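Local coordinates for G protein alpha subunit (PDB 4FID) that probably acts as a GTP-binding and GTP-hydrolysing switch that relays transmembrane receptor signals in Entamoeba histolytica, at residues I6-L11 and I161-I166; H65-Q70 and W98-I103; E89-V94 and N125-A130. All coordinates share one frame; numbering follows the deposited sequence.

Contact 1: residues I6-L11 and I161-I166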
# COMPACT_ATOMS: atom_id res chain seq x y z
N ILE A 6 10.36 0.53 22.23
CA ILE A 6 9.40 -0.48 21.81
C ILE A 6 9.65 -0.82 20.33
O ILE A 6 9.69 0.07 19.46
CB ILE A 6 7.96 0.01 21.99
CG1 ILE A 6 7.68 0.34 23.46
CG2 ILE A 6 6.96 -1.05 21.48
CD1 ILE A 6 6.22 0.62 23.74
N THR A 7 9.81 -2.11 20.06
CA THR A 7 10.15 -2.55 18.73
C THR A 7 8.95 -3.09 17.95
O THR A 7 8.18 -3.91 18.44
CB THR A 7 11.27 -3.58 18.79
OG1 THR A 7 12.45 -2.92 19.25
CG2 THR A 7 11.53 -4.19 17.42
N VAL A 8 8.81 -2.62 16.73
CA VAL A 8 7.68 -2.98 15.89
C VAL A 8 8.21 -3.41 14.55
O VAL A 8 9.04 -2.73 13.95
CB VAL A 8 6.77 -1.78 15.67
CG1 VAL A 8 5.66 -2.15 14.71
CG2 VAL A 8 6.21 -1.29 17.00
N MSE A 9 7.73 -4.55 14.08
CA MSE A 9 8.18 -5.13 12.82
C MSE A 9 7.04 -5.16 11.82
O MSE A 9 5.98 -5.72 12.12
CB MSE A 9 8.71 -6.54 13.07
CG MSE A 9 9.15 -7.25 11.82
SE MSE A 9 10.00 -9.00 12.12
CE MSE A 9 11.79 -8.46 12.71
N LEU A 10 7.23 -4.55 10.65
CA LEU A 10 6.24 -4.60 9.59
C LEU A 10 6.52 -5.75 8.64
O LEU A 10 7.59 -5.82 8.05
CB LEU A 10 6.20 -3.31 8.78
CG LEU A 10 5.60 -2.08 9.46
CD1 LEU A 10 5.52 -0.95 8.47
CD2 LEU A 10 4.24 -2.39 10.05
N LEU A 11 5.54 -6.64 8.50
CA LEU A 11 5.56 -7.71 7.49
C LEU A 11 4.43 -7.55 6.50
O LEU A 11 3.42 -6.93 6.79
CB LEU A 11 5.40 -9.09 8.14
CG LEU A 11 6.56 -9.80 8.89
CD1 LEU A 11 7.93 -9.51 8.32
CD2 LEU A 11 6.54 -9.49 10.37
N ILE A 161 7.46 8.35 24.05
CA ILE A 161 7.74 6.94 24.21
C ILE A 161 8.52 6.56 22.96
O ILE A 161 8.05 6.82 21.85
CB ILE A 161 6.44 6.10 24.25
CG1 ILE A 161 5.60 6.45 25.47
CG2 ILE A 161 6.75 4.61 24.26
CD1 ILE A 161 4.22 5.86 25.41
N PRO A 162 9.70 5.97 23.12
CA PRO A 162 10.56 5.61 21.99
C PRO A 162 10.11 4.33 21.24
O PRO A 162 9.87 3.30 21.87
CB PRO A 162 11.92 5.37 22.65
CG PRO A 162 11.56 4.84 24.01
CD PRO A 162 10.29 5.56 24.41
N PHE A 163 9.98 4.42 19.91
CA PHE A 163 9.70 3.26 19.08
C PHE A 163 10.80 2.98 18.06
O PHE A 163 11.47 3.89 17.58
CB PHE A 163 8.36 3.43 18.37
CG PHE A 163 7.18 3.15 19.23
CD1 PHE A 163 6.44 2.00 19.05
CD2 PHE A 163 6.81 4.03 20.23
CE1 PHE A 163 5.33 1.74 19.86
CE2 PHE A 163 5.71 3.78 21.04
CZ PHE A 163 4.97 2.64 20.85
N HIS A 164 10.98 1.71 17.73
CA HIS A 164 11.91 1.32 16.68
C HIS A 164 11.17 0.46 15.67
O HIS A 164 10.52 -0.54 16.03
CB HIS A 164 13.12 0.60 17.26
CG HIS A 164 14.12 0.18 16.24
ND1 HIS A 164 15.01 1.07 15.66
CD2 HIS A 164 14.38 -1.03 15.68
CE1 HIS A 164 15.77 0.42 14.79
NE2 HIS A 164 15.41 -0.86 14.79
N LEU A 165 11.25 0.85 14.41
CA LEU A 165 10.42 0.26 13.37
C LEU A 165 11.34 -0.54 12.45
O LEU A 165 12.33 0.00 11.95
CB LEU A 165 9.68 1.37 12.60
CG LEU A 165 8.51 1.09 11.64
CD1 LEU A 165 9.00 0.45 10.36
CD2 LEU A 165 7.44 0.21 12.26
N ILE A 166 11.04 -1.83 12.27
CA ILE A 166 11.79 -2.68 11.34
C ILE A 166 10.90 -3.06 10.19
O ILE A 166 9.94 -3.80 10.37
CB ILE A 166 12.26 -3.97 12.01
CG1 ILE A 166 13.09 -3.64 13.27
CG2 ILE A 166 13.03 -4.87 10.98
CD1 ILE A 166 13.29 -4.81 14.19
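The backbone N of H164 donates to I6 O at 2.7 Å, one of five hydrogen bonds that join two parallel strands of the Ras-like domain in its P-loop NTPase fold. I6 and V8 each accept through O and donate through N, and the ladder runs on to L10 N, which bonds I166 O. With 24° between the axes, I6, T7, V8 and M9 pair in order with F163, H164, L165 and I166.

On one face of the sheet I6 lies beside F163, pointing the same way. Its CB sits over the ring, offset toward the rim, 4.0 Å from the ring centroid in a CH-pi contact. CG2 is anti to the backbone N and lies 3.6 Å from F163 CE1. V8 CG2 instead approaches the same ring at its edge and in its plane, 3.9 Å from CD1. Helix 312-332 packs against I6 and F163, while strand 187-193 continues the sheet beyond 6-11. L165 CD2 lies 3.8 Å from V8 CG1 and also touches L10 CG. On the other face H164 holds D155 and E153 of strand 152-157 through its two ring nitrogens, and T7 CG2 meets I166 CD1 at 3.7 Å.

Contact 2: residues H65-Q70 and W98-I103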
# COMPACT_ATOMS: atom_id res chain seq x y z
N HIS A 65 -12.32 1.57 -26.48
CA HIS A 65 -12.89 2.85 -26.08
C HIS A 65 -12.19 3.95 -26.88
O HIS A 65 -11.18 4.51 -26.44
CB HIS A 65 -12.66 3.12 -24.59
CG HIS A 65 -13.14 2.02 -23.70
ND1 HIS A 65 -14.48 1.75 -23.50
CD2 HIS A 65 -12.46 1.14 -22.93
CE1 HIS A 65 -14.60 0.74 -22.66
NE2 HIS A 65 -13.39 0.35 -22.30
N PRO A 66 -12.70 4.26 -28.07
CA PRO A 66 -12.00 5.22 -28.91
C PRO A 66 -11.69 6.56 -28.22
O PRO A 66 -12.42 7.03 -27.33
CB PRO A 66 -12.95 5.41 -30.09
CG PRO A 66 -13.64 4.11 -30.19
CD PRO A 66 -13.88 3.70 -28.75
N MSE A 67 -10.59 7.16 -28.65
CA MSE A 67 -10.12 8.44 -28.14
C MSE A 67 -10.49 9.58 -29.08
O MSE A 67 -10.41 9.45 -30.30
CB MSE A 67 -8.60 8.40 -28.04
CG MSE A 67 -8.05 8.05 -26.68
SE MSE A 67 -6.09 8.07 -26.78
CE MSE A 67 -5.85 6.16 -26.87
N LYS A 68 -10.89 10.71 -28.50
CA LYS A 68 -11.05 11.93 -29.26
C LYS A 68 -9.68 12.57 -29.42
O LYS A 68 -9.26 12.88 -30.53
CB LYS A 68 -11.99 12.91 -28.55
CG LYS A 68 -13.42 12.89 -29.06
CD LYS A 68 -14.36 13.61 -28.09
CE LYS A 68 -13.95 15.07 -27.89
NZ LYS A 68 -14.52 15.65 -26.62
N TYR A 69 -8.99 12.74 -28.30
CA TYR A 69 -7.73 13.47 -28.29
C TYR A 69 -6.59 12.67 -28.89
O TYR A 69 -6.54 11.45 -28.77
CB TYR A 69 -7.37 13.87 -26.87
CG TYR A 69 -6.10 14.66 -26.79
CD1 TYR A 69 -6.07 16.01 -27.16
CD2 TYR A 69 -4.92 14.07 -26.34
CE1 TYR A 69 -4.90 16.74 -27.08
CE2 TYR A 69 -3.75 14.80 -26.26
CZ TYR A 69 -3.74 16.14 -26.64
OH TYR A 69 -2.58 16.86 -26.57
N GLN A 70 -5.66 13.37 -29.54
CA GLN A 70 -4.48 12.73 -30.12
C GLN A 70 -3.20 13.43 -29.66
O GLN A 70 -2.97 14.58 -30.02
CB GLN A 70 -4.58 12.73 -31.64
CG GLN A 70 -3.26 12.43 -32.34
CD GLN A 70 -3.40 12.36 -33.86
OE1 GLN A 70 -4.51 12.43 -34.41
NE2 GLN A 70 -2.27 12.21 -34.55
N TRP A 98 -6.32 12.77 -19.83
CA TRP A 98 -7.02 12.37 -18.62
C TRP A 98 -8.48 12.84 -18.65
O TRP A 98 -9.34 12.28 -17.99
CB TRP A 98 -6.28 12.91 -17.39
CG TRP A 98 -6.86 12.56 -16.06
CD1 TRP A 98 -7.18 13.43 -15.05
CD2 TRP A 98 -7.18 11.26 -15.56
NE1 TRP A 98 -7.68 12.75 -13.97
CE2 TRP A 98 -7.69 11.41 -14.26
CE3 TRP A 98 -7.07 9.97 -16.09
CZ2 TRP A 98 -8.09 10.32 -13.48
CZ3 TRP A 98 -7.48 8.90 -15.32
CH2 TRP A 98 -7.98 9.08 -14.03
N ALA A 99 -8.76 13.87 -19.44
CA ALA A 99 -10.13 14.38 -19.59
C ALA A 99 -10.87 13.77 -20.79
O ALA A 99 -12.06 13.99 -20.98
CB ALA A 99 -10.13 15.89 -19.66
N ASP A 100 -10.17 12.98 -21.58
CA ASP A 100 -10.75 12.38 -22.76
C ASP A 100 -11.70 11.24 -22.39
O ASP A 100 -11.40 10.44 -21.51
CB ASP A 100 -9.63 11.87 -23.68
CG ASP A 100 -10.16 11.21 -24.92
OD1 ASP A 100 -10.64 11.96 -25.81
OD2 ASP A 100 -10.10 9.96 -24.99
N GLU A 101 -12.84 11.17 -23.07
CA GLU A 101 -13.87 10.19 -22.75
C GLU A 101 -13.39 8.75 -22.78
O GLU A 101 -13.74 7.95 -21.92
CB GLU A 101 -15.05 10.37 -23.71
CG GLU A 101 -15.42 11.84 -23.93
CD GLU A 101 -16.74 12.03 -24.67
OE1 GLU A 101 -17.15 11.13 -25.46
OE2 GLU A 101 -17.37 13.09 -24.46
N GLY A 102 -12.55 8.41 -23.76
CA GLY A 102 -12.13 7.03 -23.95
C GLY A 102 -11.15 6.55 -22.89
O GLY A 102 -11.16 5.38 -22.49
N ILE A 103 -10.29 7.46 -22.46
CA ILE A 103 -9.32 7.19 -21.41
C ILE A 103 -10.05 7.00 -20.07
O ILE A 103 -9.79 6.06 -19.31
CB ILE A 103 -8.30 8.34 -21.35
CG1 ILE A 103 -7.41 8.31 -22.59
CG2 ILE A 103 -7.39 8.22 -20.12
CD1 ILE A 103 -6.44 7.11 -22.60
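The carboxylate of D100 ties the irregular segment 65-70 to the start of helix 101-108. OD1 accepts from two successive backbone amides, K68 N at 3.0 Å and Y69 N at 3.1 Å. K68 N arrives on the syn side, 16° out of the carboxylate plane, whereas Y69 N comes from well above the plane along a straighter N-H. CG of D100 is anti to its own backbone N (chi1 179°), which carries the carboxylate carbon out to segment 65-70, where OD1 can meet both amides. D100 stands at the N-cap position of helix 101-108, and its second oxygen, OD2, makes the capping bond to G102 N; this probably offsets part of the carboxylate's charge.

M67 crosses D100 at about a right angle, its CG 3.3 Å from OD2. That same methylene lies 4.1 Å from I103 CG1. K68 NZ stays 4.4 Å from E101 OE2, beyond a salt bridge. At the other end, H65 CB rests 3.4 Å from G102 O, and P66 O receives a CA-H...O contact from G102.

Within the all-helical domain, M67 reaches helix 42-62 at I57 and S60, I103 packs on L56 of that helix, and Y69 lies against A96 and L97 of helix 90-99.

Contact 3: residues E89-V94 and N125-A130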
# COMPACT_ATOMS: atom_id res chain seq x y z
N GLU A 89 5.18 19.96 -24.49
CA GLU A 89 3.81 19.53 -24.73
C GLU A 89 3.34 18.36 -23.85
O GLU A 89 2.16 17.99 -23.88
CB GLU A 89 3.63 19.18 -26.20
CG GLU A 89 4.92 18.75 -26.84
CD GLU A 89 5.29 19.64 -28.00
OE1 GLU A 89 5.02 19.23 -29.15
OE2 GLU A 89 5.83 20.74 -27.76
N LEU A 90 4.25 17.79 -23.07
CA LEU A 90 3.88 16.67 -22.22
C LEU A 90 2.76 17.06 -21.27
O LEU A 90 1.70 16.46 -21.28
CB LEU A 90 5.09 16.11 -21.48
CG LEU A 90 4.92 14.81 -20.69
CD1 LEU A 90 4.43 15.10 -19.27
CD2 LEU A 90 3.98 13.86 -21.40
N VAL A 91 2.99 18.08 -20.45
CA VAL A 91 1.95 18.54 -19.53
C VAL A 91 0.58 18.65 -20.21
O VAL A 91 -0.42 18.13 -19.71
CB VAL A 91 2.30 19.91 -18.95
CG1 VAL A 91 1.30 20.27 -17.88
CG2 VAL A 91 3.69 19.90 -18.40
N GLY A 92 0.55 19.32 -21.35
CA GLY A 92 -0.70 19.66 -21.97
C GLY A 92 -1.50 18.45 -22.35
O GLY A 92 -2.70 18.39 -22.12
N ASP A 93 -0.84 17.46 -22.94
CA ASP A 93 -1.62 16.32 -23.41
C ASP A 93 -1.88 15.26 -22.35
O ASP A 93 -2.80 14.46 -22.49
CB ASP A 93 -1.14 15.78 -24.77
CG ASP A 93 0.26 15.29 -24.75
OD1 ASP A 93 0.91 15.44 -23.68
OD2 ASP A 93 0.69 14.73 -25.78
N VAL A 94 -1.12 15.28 -21.27
CA VAL A 94 -1.53 14.53 -20.09
C VAL A 94 -2.90 15.02 -19.59
O VAL A 94 -3.77 14.21 -19.27
CB VAL A 94 -0.48 14.56 -18.94
CG1 VAL A 94 -1.09 14.07 -17.64
CG2 VAL A 94 0.74 13.73 -19.31
N ASN A 125 -1.71 15.89 -10.54
CA ASN A 125 -0.60 16.68 -10.02
C ASN A 125 0.44 17.00 -11.08
O ASN A 125 1.53 17.48 -10.75
CB ASN A 125 0.05 15.98 -8.82
CG ASN A 125 -0.72 16.21 -7.53
OD1 ASN A 125 -0.49 17.19 -6.84
ND2 ASN A 125 -1.64 15.30 -7.19
N VAL A 126 0.08 16.75 -12.34
CA VAL A 126 1.03 16.87 -13.46
C VAL A 126 1.60 18.28 -13.69
O VAL A 126 2.78 18.43 -13.98
CB VAL A 126 0.46 16.30 -14.77
CG1 VAL A 126 -0.53 17.27 -15.40
CG2 VAL A 126 1.59 16.00 -15.73
N LYS A 127 0.76 19.30 -13.55
CA LYS A 127 1.22 20.69 -13.68
C LYS A 127 2.39 20.96 -12.75
O LYS A 127 3.33 21.66 -13.11
CB LYS A 127 0.10 21.68 -13.40
CG LYS A 127 -1.03 21.72 -14.42
CD LYS A 127 -2.19 22.56 -13.88
CE LYS A 127 -3.33 22.74 -14.89
NZ LYS A 127 -4.52 23.42 -14.30
N ARG A 128 2.34 20.41 -11.54
CA ARG A 128 3.39 20.64 -10.56
C ARG A 128 4.59 19.69 -10.69
O ARG A 128 5.70 20.05 -10.31
CB ARG A 128 2.82 20.58 -9.15
CG ARG A 128 3.84 20.82 -8.04
CD ARG A 128 3.20 20.67 -6.65
NE ARG A 128 2.48 19.40 -6.55
CZ ARG A 128 2.96 18.28 -6.02
NH1 ARG A 128 4.17 18.25 -5.49
NH2 ARG A 128 2.21 17.19 -6.02
N ILE A 129 4.37 18.49 -11.23
CA ILE A 129 5.45 17.51 -11.37
C ILE A 129 6.30 17.82 -12.59
O ILE A 129 7.50 17.54 -12.62
CB ILE A 129 4.89 16.06 -11.50
CG1 ILE A 129 4.25 15.59 -10.19
CG2 ILE A 129 5.97 15.07 -11.92
CD1 ILE A 129 3.26 14.47 -10.39
N ALA A 130 5.66 18.40 -13.60
CA ALA A 130 6.31 18.66 -14.88
C ALA A 130 7.06 19.98 -14.91
O ALA A 130 7.58 20.36 -15.95
CB ALA A 130 5.30 18.61 -15.99
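V94 and V126 meet in the all-helical domain of the G-alpha subunit, where the first turns of helix 90-99 face the single short turn of helix 126-129. The two valines reach toward each other tip to tip. CG1 of V94, anti to its backbone N (chi1 166°), points at the fork of V126, and its distances to the two branches are nearly equal: 3.8 Å to V126 CG2 and 3.9 Å to V126 CG1. The fork is turned by a chi1 of 77°, which leaves CG1 of V126 between the backbone N and the carbonyl carbon and CG2 anti to the N.

One turn earlier, V91 touches more of the other segment. Its CG1 lies 4.3 Å from V126 CG1 and 4.2 Å from K127 CA, while its CG2 is directed at the methyl of A130, at a separation too short to be reliable.

The helical domain is the insertion that sets G-alpha subunits apart from small Ras-like GTPases, and its long helix 42-62 also takes part here. V126 leans on V49 of that helix, and I129 packs on I45, C46 and V49. The short helix thus lies against both helices, with V126 touching each.

At the start of helix 126-129, N125 occupies the N-cap position, although its side chain makes no capping bond. Instead its OD1 accepts from R128 NH2 at 2.8 Å. The bond lies close to the guanidinium plane, but the nitrogen stands well above the plane of the N125 carbonyl. N125 ND2 donates to Y121 O, and R128 NH1 forms a salt bridge with D140 OD2.

How the contacts relate
Contact 1 belongs to the Ras-like domain, contacts 2 and 3 to the all-helical domain, on the opposite side of the chain's centre. Their centres lie 47 Å (contact 2) and 39 Å (contact 3) from that of contact 1, and both are nested in the long chain loop that contact 1 closes. Contacts 2 and 3 are neighbours, with centres 17 Å apart: both use helix 90-99, and their segments alternate along the chain. Contact 1 is nearest the nucleotide: the L10 side chain is about 8 Å from GDP and about 4 Å from that of the GDP-binding K18. The other two lie away from the known binding residues.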